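Long-range contacts in CMP-sialic acid transporter 1 (Zea mays, PDB 6I1R), which probably carries CMP-sialic acid from the cytoplasm into the Golgi in exchange for CMP, and holds CMP in an outward-facing conformation: residues L9-T14 and S267-L272; S15-L20 and F241-T246; V133-G138 and I294-S299. The protein carries 5 engineered substitutions. All coordinates share one frame; numbering follows the deposited sequence.

Interaction 1: residues L9-T14 and S267-L272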
loop_
_atom_site.group_PDB
_atom_site.type_symbol
_atom_site.label_atom_id
_atom_site.label_comp_id
_atom_site.label_asym_id
_atom_site.label_seq_id
_atom_site.Cartn_x
_atom_site.Cartn_y
_atom_site.Cartn_z
ATOM N N LEU B 9 -10.924 -26.899 7.347
ATOM C CA LEU B 9 -10.540 -25.878 8.323
ATOM C C LEU B 9 -9.539 -24.905 7.688
ATOM O O LEU B 9 -9.610 -23.701 7.930
ATOM C CB LEU B 9 -9.946 -26.561 9.560
ATOM C CG LEU B 9 -9.526 -25.633 10.701
ATOM C CD1 LEU B 9 -10.708 -24.827 11.220
ATOM C CD2 LEU B 9 -8.884 -26.425 11.830
ATOM N N LEU B 10 -8.616 -25.428 6.884
ATOM C CA LEU B 10 -7.661 -24.584 6.162
ATOM C C LEU B 10 -8.424 -23.642 5.223
ATOM O O LEU B 10 -8.081 -22.470 5.116
ATOM C CB LEU B 10 -6.675 -25.466 5.386
ATOM C CG LEU B 10 -5.639 -24.725 4.541
ATOM C CD1 LEU B 10 -4.845 -23.738 5.384
ATOM C CD2 LEU B 10 -4.701 -25.706 3.854
ATOM N N THR B 11 -9.457 -24.156 4.557
ATOM C CA THR B 11 -10.297 -23.333 3.684
ATOM C C THR B 11 -10.945 -22.212 4.506
ATOM O O THR B 11 -10.882 -21.044 4.120
ATOM C CB THR B 11 -11.347 -24.184 2.957
ATOM O OG1 THR B 11 -10.655 -25.176 2.200
ATOM C CG2 THR B 11 -12.241 -23.377 2.041
ATOM N N ILE B 12 -11.549 -22.569 5.637
ATOM C CA ILE B 12 -12.200 -21.584 6.501
ATOM C C ILE B 12 -11.175 -20.519 6.915
ATOM O O ILE B 12 -11.458 -19.326 6.823
ATOM C CB ILE B 12 -12.863 -22.260 7.722
ATOM C CG1 ILE B 12 -14.069 -23.116 7.321
ATOM C CG2 ILE B 12 -13.237 -21.234 8.784
ATOM C CD1 ILE B 12 -15.188 -22.350 6.647
ATOM N N LEU B 13 -9.988 -20.943 7.345
ATOM C CA LEU B 13 -9.014 -20.002 7.910
ATOM C C LEU B 13 -8.235 -19.280 6.800
ATOM O O LEU B 13 -7.818 -18.147 7.009
ATOM C CB LEU B 13 -8.072 -20.744 8.866
ATOM C CG LEU B 13 -8.684 -21.171 10.202
ATOM C CD1 LEU B 13 -7.664 -21.911 11.053
ATOM C CD2 LEU B 13 -9.237 -19.977 10.966
ATOM N N THR B 14 -8.038 -19.890 5.632
ATOM C CA THR B 14 -7.332 -19.197 4.536
ATOM C C THR B 14 -8.169 -18.001 4.056
ATOM O O THR B 14 -7.612 -16.997 3.607
ATOM C CB THR B 14 -6.991 -20.146 3.377
ATOM O OG1 THR B 14 -6.101 -21.154 3.857
ATOM C CG2 THR B 14 -6.338 -19.445 2.205
ATOM N N SER B 267 -7.843 -22.894 -3.192
ATOM C CA SER B 267 -8.713 -22.475 -4.289
ATOM C C SER B 267 -10.127 -22.198 -3.765
ATOM O O SER B 267 -10.714 -21.162 -4.079
ATOM C CB SER B 267 -8.727 -23.507 -5.389
ATOM O OG SER B 267 -7.443 -23.634 -5.982
ATOM N N MET B 268 -10.653 -23.116 -2.956
ATOM C CA MET B 268 -12.016 -22.998 -2.423
ATOM C C MET B 268 -12.096 -21.838 -1.422
ATOM O O MET B 268 -13.174 -21.276 -1.212
ATOM C CB MET B 268 -12.455 -24.292 -1.729
ATOM C CG MET B 268 -12.569 -25.485 -2.662
ATOM S SD MET B 268 -13.638 -25.182 -4.087
ATOM C CE MET B 268 -12.941 -26.345 -5.258
ATOM N N ALA B 269 -10.972 -21.492 -0.798
ATOM C CA ALA B 269 -10.913 -20.330 0.091
ATOM C C ALA B 269 -11.137 -19.047 -0.719
ATOM O O ALA B 269 -11.892 -18.164 -0.309
ATOM C CB ALA B 269 -9.587 -20.298 0.810
ATOM N N MET B 270 -10.476 -18.973 -1.871
ATOM C CA MET B 270 -10.539 -17.811 -2.754
ATOM C C MET B 270 -11.977 -17.600 -3.249
ATOM O O MET B 270 -12.404 -16.462 -3.440
ATOM C CB MET B 270 -9.613 -18.000 -3.958
ATOM C CG MET B 270 -9.369 -16.730 -4.751
ATOM S SD MET B 270 -9.273 -17.048 -6.529
ATOM C CE MET B 270 -11.001 -17.337 -6.902
ATOM N N LEU B 271 -12.712 -18.689 -3.469
ATOM C CA LEU B 271 -14.116 -18.593 -3.879
ATOM C C LEU B 271 -14.964 -18.118 -2.693
ATOM O O LEU B 271 -15.824 -17.253 -2.857
ATOM C CB LEU B 271 -14.606 -19.953 -4.391
ATOM C CG LEU B 271 -14.078 -20.382 -5.760
ATOM C CD1 LEU B 271 -14.549 -21.788 -6.096
ATOM C CD2 LEU B 271 -14.502 -19.405 -6.848
ATOM N N LEU B 272 -14.717 -18.682 -1.511
ATOM C CA LEU B 272 -15.477 -18.325 -0.309
ATOM C C LEU B 272 -15.292 -16.833 -0.003
ATOM O O LEU B 272 -16.256 -16.150 0.348
ATOM C CB LEU B 272 -15.010 -19.195 0.864
ATOM C CG LEU B 272 -15.739 -18.976 2.190
ATOM C CD1 LEU B 272 -17.225 -19.266 2.054
ATOM C CD2 LEU B 272 -15.131 -19.833 3.289
#

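Interaction 2: residues S15-L20 and F241-T246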
loop_
_atom_site.group_PDB
_atom_site.type_symbol
_atom_site.label_atom_id
_atom_site.label_comp_id
_atom_site.label_asym_id
_atom_site.label_seq_id
_atom_site.Cartn_x
_atom_site.Cartn_y
_atom_site.Cartn_z
ATOM N N SER B 15 -9.495 -18.106 4.153
ATOM C CA SER B 15 -10.388 -17.009 3.763
ATOM C C SER B 15 -10.513 -15.990 4.903
ATOM O O SER B 15 -10.811 -14.824 4.651
ATOM C CB SER B 15 -11.741 -17.526 3.336
ATOM O OG SER B 15 -12.555 -17.826 4.460
ATOM N N SER B 16 -10.307 -16.430 6.147
ATOM C CA SER B 16 -10.333 -15.530 7.304
ATOM C C SER B 16 -9.178 -14.526 7.214
ATOM O O SER B 16 -9.395 -13.318 7.309
ATOM C CB SER B 16 -10.283 -16.299 8.602
ATOM O OG SER B 16 -11.482 -17.032 8.806
ATOM N N GLN B 17 -7.959 -15.031 7.029
ATOM C CA GLN B 17 -6.780 -14.168 6.895
ATOM C C GLN B 17 -6.936 -13.279 5.654
ATOM O O GLN B 17 -6.400 -12.177 5.613
ATOM C CB GLN B 17 -5.492 -14.996 6.832
ATOM C CG GLN B 17 -5.320 -15.789 5.543
ATOM C CD GLN B 17 -4.050 -16.604 5.534
ATOM O OE1 GLN B 17 -3.726 -17.300 6.494
ATOM N NE2 GLN B 17 -3.320 -16.529 4.433
ATOM N N GLY B 18 -7.665 -13.767 4.652
ATOM C CA GLY B 18 -7.970 -12.983 3.458
ATOM C C GLY B 18 -8.730 -11.707 3.785
ATOM O O GLY B 18 -8.328 -10.620 3.367
ATOM N N ILE B 19 -9.815 -11.840 4.543
ATOM C CA ILE B 19 -10.687 -10.708 4.884
ATOM C C ILE B 19 -9.986 -9.829 5.928
ATOM O O ILE B 19 -9.952 -8.603 5.800
ATOM C CB ILE B 19 -12.060 -11.206 5.384
ATOM C CG1 ILE B 19 -12.792 -12.025 4.317
ATOM C CG2 ILE B 19 -12.916 -10.050 5.881
ATOM C CD1 ILE B 19 -13.697 -13.092 4.884
ATOM N N LEU B 20 -9.434 -10.469 6.955
ATOM C CA LEU B 20 -8.767 -9.764 8.053
ATOM C C LEU B 20 -7.596 -8.925 7.520
ATOM O O LEU B 20 -7.296 -7.873 8.080
ATOM C CB LEU B 20 -8.288 -10.783 9.094
ATOM C CG LEU B 20 -9.385 -11.418 9.950
ATOM C CD1 LEU B 20 -8.850 -12.622 10.714
ATOM C CD2 LEU B 20 -9.985 -10.401 10.912
ATOM N N PHE B 241 -1.417 -14.325 13.740
ATOM C CA PHE B 241 -1.827 -15.612 14.300
ATOM C C PHE B 241 -2.505 -16.455 13.213
ATOM O O PHE B 241 -2.207 -17.639 13.066
ATOM C CB PHE B 241 -2.760 -15.419 15.500
ATOM C CG PHE B 241 -2.143 -14.750 16.704
ATOM C CD1 PHE B 241 -0.807 -14.943 17.030
ATOM C CD2 PHE B 241 -2.911 -13.949 17.537
ATOM C CE1 PHE B 241 -0.250 -14.334 18.145
ATOM C CE2 PHE B 241 -2.353 -13.340 18.651
ATOM C CZ PHE B 241 -1.025 -13.534 18.953
ATOM N N ASN B 242 -3.397 -15.830 12.449
ATOM C CA ASN B 242 -4.159 -16.538 11.431
ATOM C C ASN B 242 -3.219 -17.103 10.357
ATOM O O ASN B 242 -3.457 -18.198 9.855
ATOM C CB ASN B 242 -5.225 -15.647 10.791
ATOM C CG ASN B 242 -6.412 -16.443 10.296
ATOM O OD1 ASN B 242 -7.527 -15.933 10.251
ATOM N ND2 ASN B 242 -6.190 -17.701 9.952
ATOM N N LEU B 243 -2.173 -16.356 10.008
ATOM C CA LEU B 243 -1.201 -16.782 8.991
ATOM C C LEU B 243 -0.313 -17.897 9.562
ATOM O O LEU B 243 0.111 -18.803 8.838
ATOM C CB LEU B 243 -0.370 -15.568 8.559
ATOM C CG LEU B 243 0.647 -15.803 7.442
ATOM C CD1 LEU B 243 0.019 -16.533 6.263
ATOM C CD2 LEU B 243 1.255 -14.485 6.985
ATOM N N GLY B 244 -0.032 -17.814 10.857
ATOM C CA GLY B 244 0.645 -18.884 11.568
ATOM C C GLY B 244 -0.184 -20.158 11.589
ATOM O O GLY B 244 0.314 -21.238 11.272
ATOM N N SER B 245 -1.457 -20.017 11.953
ATOM C CA SER B 245 -2.382 -21.147 12.048
ATOM C C SER B 245 -2.406 -21.926 10.728
ATOM O O SER B 245 -2.065 -23.108 10.694
ATOM C CB SER B 245 -3.766 -20.685 12.426
ATOM O OG SER B 245 -3.755 -20.010 13.675
ATOM N N THR B 246 -2.782 -21.247 9.648
ATOM C CA THR B 246 -2.953 -21.903 8.348
ATOM C C THR B 246 -1.641 -22.589 7.941
ATOM O O THR B 246 -1.664 -23.693 7.400
ATOM C CB THR B 246 -3.448 -20.916 7.281
ATOM O OG1 THR B 246 -2.560 -19.798 7.237
ATOM C CG2 THR B 246 -4.860 -20.434 7.539
#

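Interaction 3: residues V133-G138 and I294-S299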
loop_
_atom_site.group_PDB
_atom_site.type_symbol
_atom_site.label_atom_id
_atom_site.label_comp_id
_atom_site.label_asym_id
_atom_site.label_seq_id
_atom_site.Cartn_x
_atom_site.Cartn_y
_atom_site.Cartn_z
ATOM N N VAL B 133 -6.751 -29.339 -14.003
ATOM C CA VAL B 133 -6.883 -28.285 -15.008
ATOM C C VAL B 133 -8.184 -27.518 -14.745
ATOM O O VAL B 133 -8.175 -26.291 -14.654
ATOM C CB VAL B 133 -6.834 -28.849 -16.443
ATOM C CG1 VAL B 133 -7.195 -27.792 -17.479
ATOM C CG2 VAL B 133 -5.477 -29.459 -16.765
ATOM N N LEU B 134 -9.291 -28.240 -14.598
ATOM C CA LEU B 134 -10.585 -27.588 -14.378
ATOM C C LEU B 134 -10.505 -26.636 -13.182
ATOM O O LEU B 134 -11.098 -25.561 -13.226
ATOM C CB LEU B 134 -11.682 -28.631 -14.150
ATOM C CG LEU B 134 -12.504 -29.006 -15.379
ATOM C CD1 LEU B 134 -13.506 -30.084 -15.018
ATOM C CD2 LEU B 134 -13.215 -27.796 -15.968
ATOM N N LEU B 135 -9.788 -27.029 -12.131
ATOM C CA LEU B 135 -9.665 -26.188 -10.938
ATOM C C LEU B 135 -8.990 -24.862 -11.311
ATOM O O LEU B 135 -9.484 -23.791 -10.957
ATOM C CB LEU B 135 -8.863 -26.927 -9.862
ATOM C CG LEU B 135 -8.784 -26.224 -8.507
ATOM C CD1 LEU B 135 -10.146 -26.190 -7.828
ATOM C CD2 LEU B 135 -7.759 -26.894 -7.605
ATOM N N ALA B 136 -7.868 -24.952 -12.019
ATOM C CA ALA B 136 -7.123 -23.770 -12.454
ATOM C C ALA B 136 -8.000 -22.901 -13.363
ATOM O O ALA B 136 -8.012 -21.679 -13.231
ATOM C CB ALA B 136 -5.856 -24.191 -13.157
ATOM N N VAL B 137 -8.726 -23.542 -14.275
ATOM C CA VAL B 137 -9.591 -22.828 -15.215
ATOM C C VAL B 137 -10.758 -22.192 -14.444
ATOM O O VAL B 137 -11.150 -21.066 -14.743
ATOM C CB VAL B 137 -10.091 -23.758 -16.339
ATOM C CG1 VAL B 137 -11.172 -23.099 -17.181
ATOM C CG2 VAL B 137 -8.953 -24.240 -17.226
ATOM N N GLY B 138 -11.300 -22.906 -13.459
ATOM C CA GLY B 138 -12.478 -22.451 -12.710
ATOM C C GLY B 138 -12.185 -21.249 -11.827
ATOM O O GLY B 138 -13.037 -20.371 -11.660
ATOM N N ILE B 294 -19.165 -23.388 -10.032
ATOM C CA ILE B 294 -19.730 -24.629 -10.582
ATOM C C ILE B 294 -18.596 -25.481 -11.168
ATOM O O ILE B 294 -18.537 -26.690 -10.931
ATOM C CB ILE B 294 -20.828 -24.329 -11.625
ATOM C CG1 ILE B 294 -22.059 -23.693 -10.973
ATOM C CG2 ILE B 294 -21.195 -25.584 -12.406
ATOM C CD1 ILE B 294 -22.987 -23.000 -11.942
ATOM N N ILE B 295 -17.707 -24.846 -11.928
ATOM C CA ILE B 295 -16.529 -25.526 -12.472
ATOM C C ILE B 295 -15.752 -26.172 -11.320
ATOM O O ILE B 295 -15.373 -27.342 -11.394
ATOM C CB ILE B 295 -15.645 -24.549 -13.276
ATOM C CG1 ILE B 295 -16.308 -24.143 -14.594
ATOM C CG2 ILE B 295 -14.260 -25.134 -13.508
ATOM C CD1 ILE B 295 -15.890 -22.784 -15.099
ATOM N N CYS B 296 -15.532 -25.398 -10.262
ATOM C CA CYS B 296 -14.694 -25.828 -9.146
ATOM C C CYS B 296 -15.387 -26.940 -8.346
ATOM O O CYS B 296 -14.744 -27.930 -8.001
ATOM C CB CYS B 296 -14.324 -24.646 -8.258
ATOM S SG CYS B 296 -12.981 -23.642 -8.944
ATOM N N ILE B 297 -16.681 -26.794 -8.064
ATOM C CA ILE B 297 -17.437 -27.846 -7.365
ATOM C C ILE B 297 -17.346 -29.150 -8.170
ATOM O O ILE B 297 -17.165 -30.224 -7.596
ATOM C CB ILE B 297 -18.899 -27.418 -7.115
ATOM C CG1 ILE B 297 -18.992 -26.362 -6.010
ATOM C CG2 ILE B 297 -19.779 -28.624 -6.808
ATOM C CD1 ILE B 297 -20.366 -25.748 -5.849
ATOM N N ILE B 298 -17.471 -29.050 -9.492
ATOM C CA ILE B 298 -17.389 -30.227 -10.366
ATOM C C ILE B 298 -15.940 -30.730 -10.396
ATOM O O ILE B 298 -15.710 -31.938 -10.396
ATOM C CB ILE B 298 -17.947 -29.915 -11.772
ATOM C CG1 ILE B 298 -19.477 -29.968 -11.776
ATOM C CG2 ILE B 298 -17.349 -30.836 -12.827
ATOM C CD1 ILE B 298 -20.121 -29.349 -12.993
ATOM N N SER B 299 -14.970 -29.818 -10.416
ATOM C CA SER B 299 -13.558 -30.206 -10.347
ATOM C C SER B 299 -13.269 -30.944 -9.032
ATOM O O SER B 299 -12.412 -31.829 -8.994
ATOM C CB SER B 299 -12.649 -29.016 -10.509
ATOM O OG SER B 299 -11.288 -29.418 -10.471
#

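Interaction 1: residues L9-T14 and S267-L272
Both threonines of residues 9-14 that meet the partner helix have the same turn at the first torsion: CG2 stands anti to the backbone N and OG1 anti to the carbonyl carbon (chi1 -58° in Thr-11). The methyls therefore face residues 267-272 while the hydroxyls fold back onto their own helix. Ala-269 is what they meet. Its CB points at helix 3-24 and lies 3.6 Å from Thr-14 CG2 and equally 3.6 Å from the carbonyl oxygen Thr-11 O, so the small residue fits between the two threonines, one turn apart. Thr-11 CG2 comes in over the backbone at the Met-268/Ala-269 peptide, 3.6 Å from Ala-269 N, and also brushes Met-268 CB.

The hydroxyls are kept occupied. Thr-14 OG1 donates to Leu-10 O at 2.7 Å, arriving above the carbonyl plane with a C=O...O angle of 136°, and that same oxygen also takes the helical bond from Thr-14 N. Thr-11 OG1 has Ala-7 O as its strongest partner; its single proton also has Ser-265 O of the facing helix within reach.

At the outer margin Leu-272, its CG anti to the backbone N, swings CD2 to 4.2 Å from Ile-12 CD1, the two chains crossing obliquely on the surface. This is small-residue packing of transmembrane helices: CA of Thr-11 and CA of Ala-269 are 4.7 Å apart, and the short axes approach to 8.1 Å, running in broadly the same direction at 44°.

Around the pair, Leu-10 and Leu-13 lean on helix 234-256, while Met-268 and Leu-271 pack against helix 287-304 and Ser-267 and Met-268 touch Leu-135 of helix 126-143.

Interaction 2: residues S15-L20 and F241-T246
Two carboxamides organise this contact, and their planes stand at roughly a right angle. The amide of Asn-242 lies across the backbone of residues 15-20: Gln-17 CB sits beneath one face, 3.9 Å from Asn-242 CG, with the backbone N of Gln-17 on that same side. At the oxygen end, Asn-242 OD1 meets carbon, with Ser-16 CB at 3.2 Å and Leu-20 CD1 at 3.6 Å, the leucine crossing the asparagine almost squarely. The hydroxyl of Ser-16 turns back to Ile-12 O instead.

The amide of Gln-17 is delivered by a less usual torsion. Its CG stands between the backbone N and the carbonyl carbon (chi1 70°), and the chain then runs extended, so the group reaches across to the far helix. Leu-243 CD1 comes in obliquely past the O/N end of the amide, 3.8 Å from Gln-17 NE2. OE1 goes tip to tip with Thr-246, whose OG1 is 2.9 Å from Gln-17 OE1 and 3.2 Å from its own helix's Asn-242 O. The single hydroxyl proton can serve either oxygen.

Overall the two helices run nearly antiparallel, at 159°, with their short axes 9.3 Å apart at closest. Leu-243 also touches Ile-37 and Ala-41 of helix 37-59, the helix that gives Pro-38, Glu-42 and Lys-45 to the CMP pocket, and its side chain is about 7 Å from the nucleotide. The arrangement amounts to a polar patch, with Asn-242 and Thr-246 buried, between two transmembrane helices close to the CMP pocket, within the all-helical fold of a nucleotide-sugar transporter of the drug/metabolite transporter clan.

Interaction 3: residues V133-G138 and I294-S299
At the centre, Ile-295 CG2 rests 3.3 Å from Gly-138 CA and 3.2 Å from the carbonyl oxygen Leu-134 O. It belongs to a near-antiparallel pair of transmembrane helices packed through small residues, in the helical bundle of the nucleotide-sugar transporter family. Gly-138 has no side chain to fill the place where the isoleucine branch and Cys-296 SG come in, so the helices lie close: 8.2 Å between the short axes, at 161°. The branch is put there by a first torsion that leaves CG2 anti to the backbone N (chi1 -71°).

On the outer flank, the Leu-134 side chain crosses that of Ile-295 at about a right angle, its CD2 3.8 Å from Ile-295 CG2, and Leu-134 CD1 just reaches Ile-298 near the surface. On the inner flank, Leu-135 CD1 lies 4.0 Å from Cys-296 SG, and the sulfur also faces the carbonyl carbon of Gly-138.

Ser-299 packs at the Leu-134/Leu-135 end of the interface. Both its CB and its OG lie against Leu-134 CB, while the hydroxyl, anti to the backbone N, brings Ser-299 OG to 3.5 Å from Leu-135 CB. Its bond is made to Ala-131 O, one turn back on helix 126-143, which gives the largely apolar pair a polar tie.

Farther out, helix 259-279 lines the inner side, with Tyr-264 against Leu-135, while Ile-109 of helix 108-118 lies against Leu-135 and Ala-136. Tyr-264 also reaches the serine itself, its OH hydrogen-bonded to the backbone oxygen Ser-299 O.

How the interactions relate
The three contacts follow one another across the helical bundle. Interactions 1 and 2 are consecutive on helix 3-24, with centres 10 Å apart; Leu-13 and Leu-10 pack on Thr-246, and Leu-272 on Ser-15. Interaction 3 lies, centre to centre, about 15 Å from interaction 1 and about 24 Å from interaction 2, which it does not touch; interactions 1 and 3 meet where helix 259-279 packs on both helices of interaction 3. Along the chain interaction 2 nests inside the loop closed by interaction 1, whereas interaction 3 alternates with both. The first helix meets 259-279 and 234-256, and the mid-chain helix 126-143 meets the last, 287-304, from near the CMP site outward.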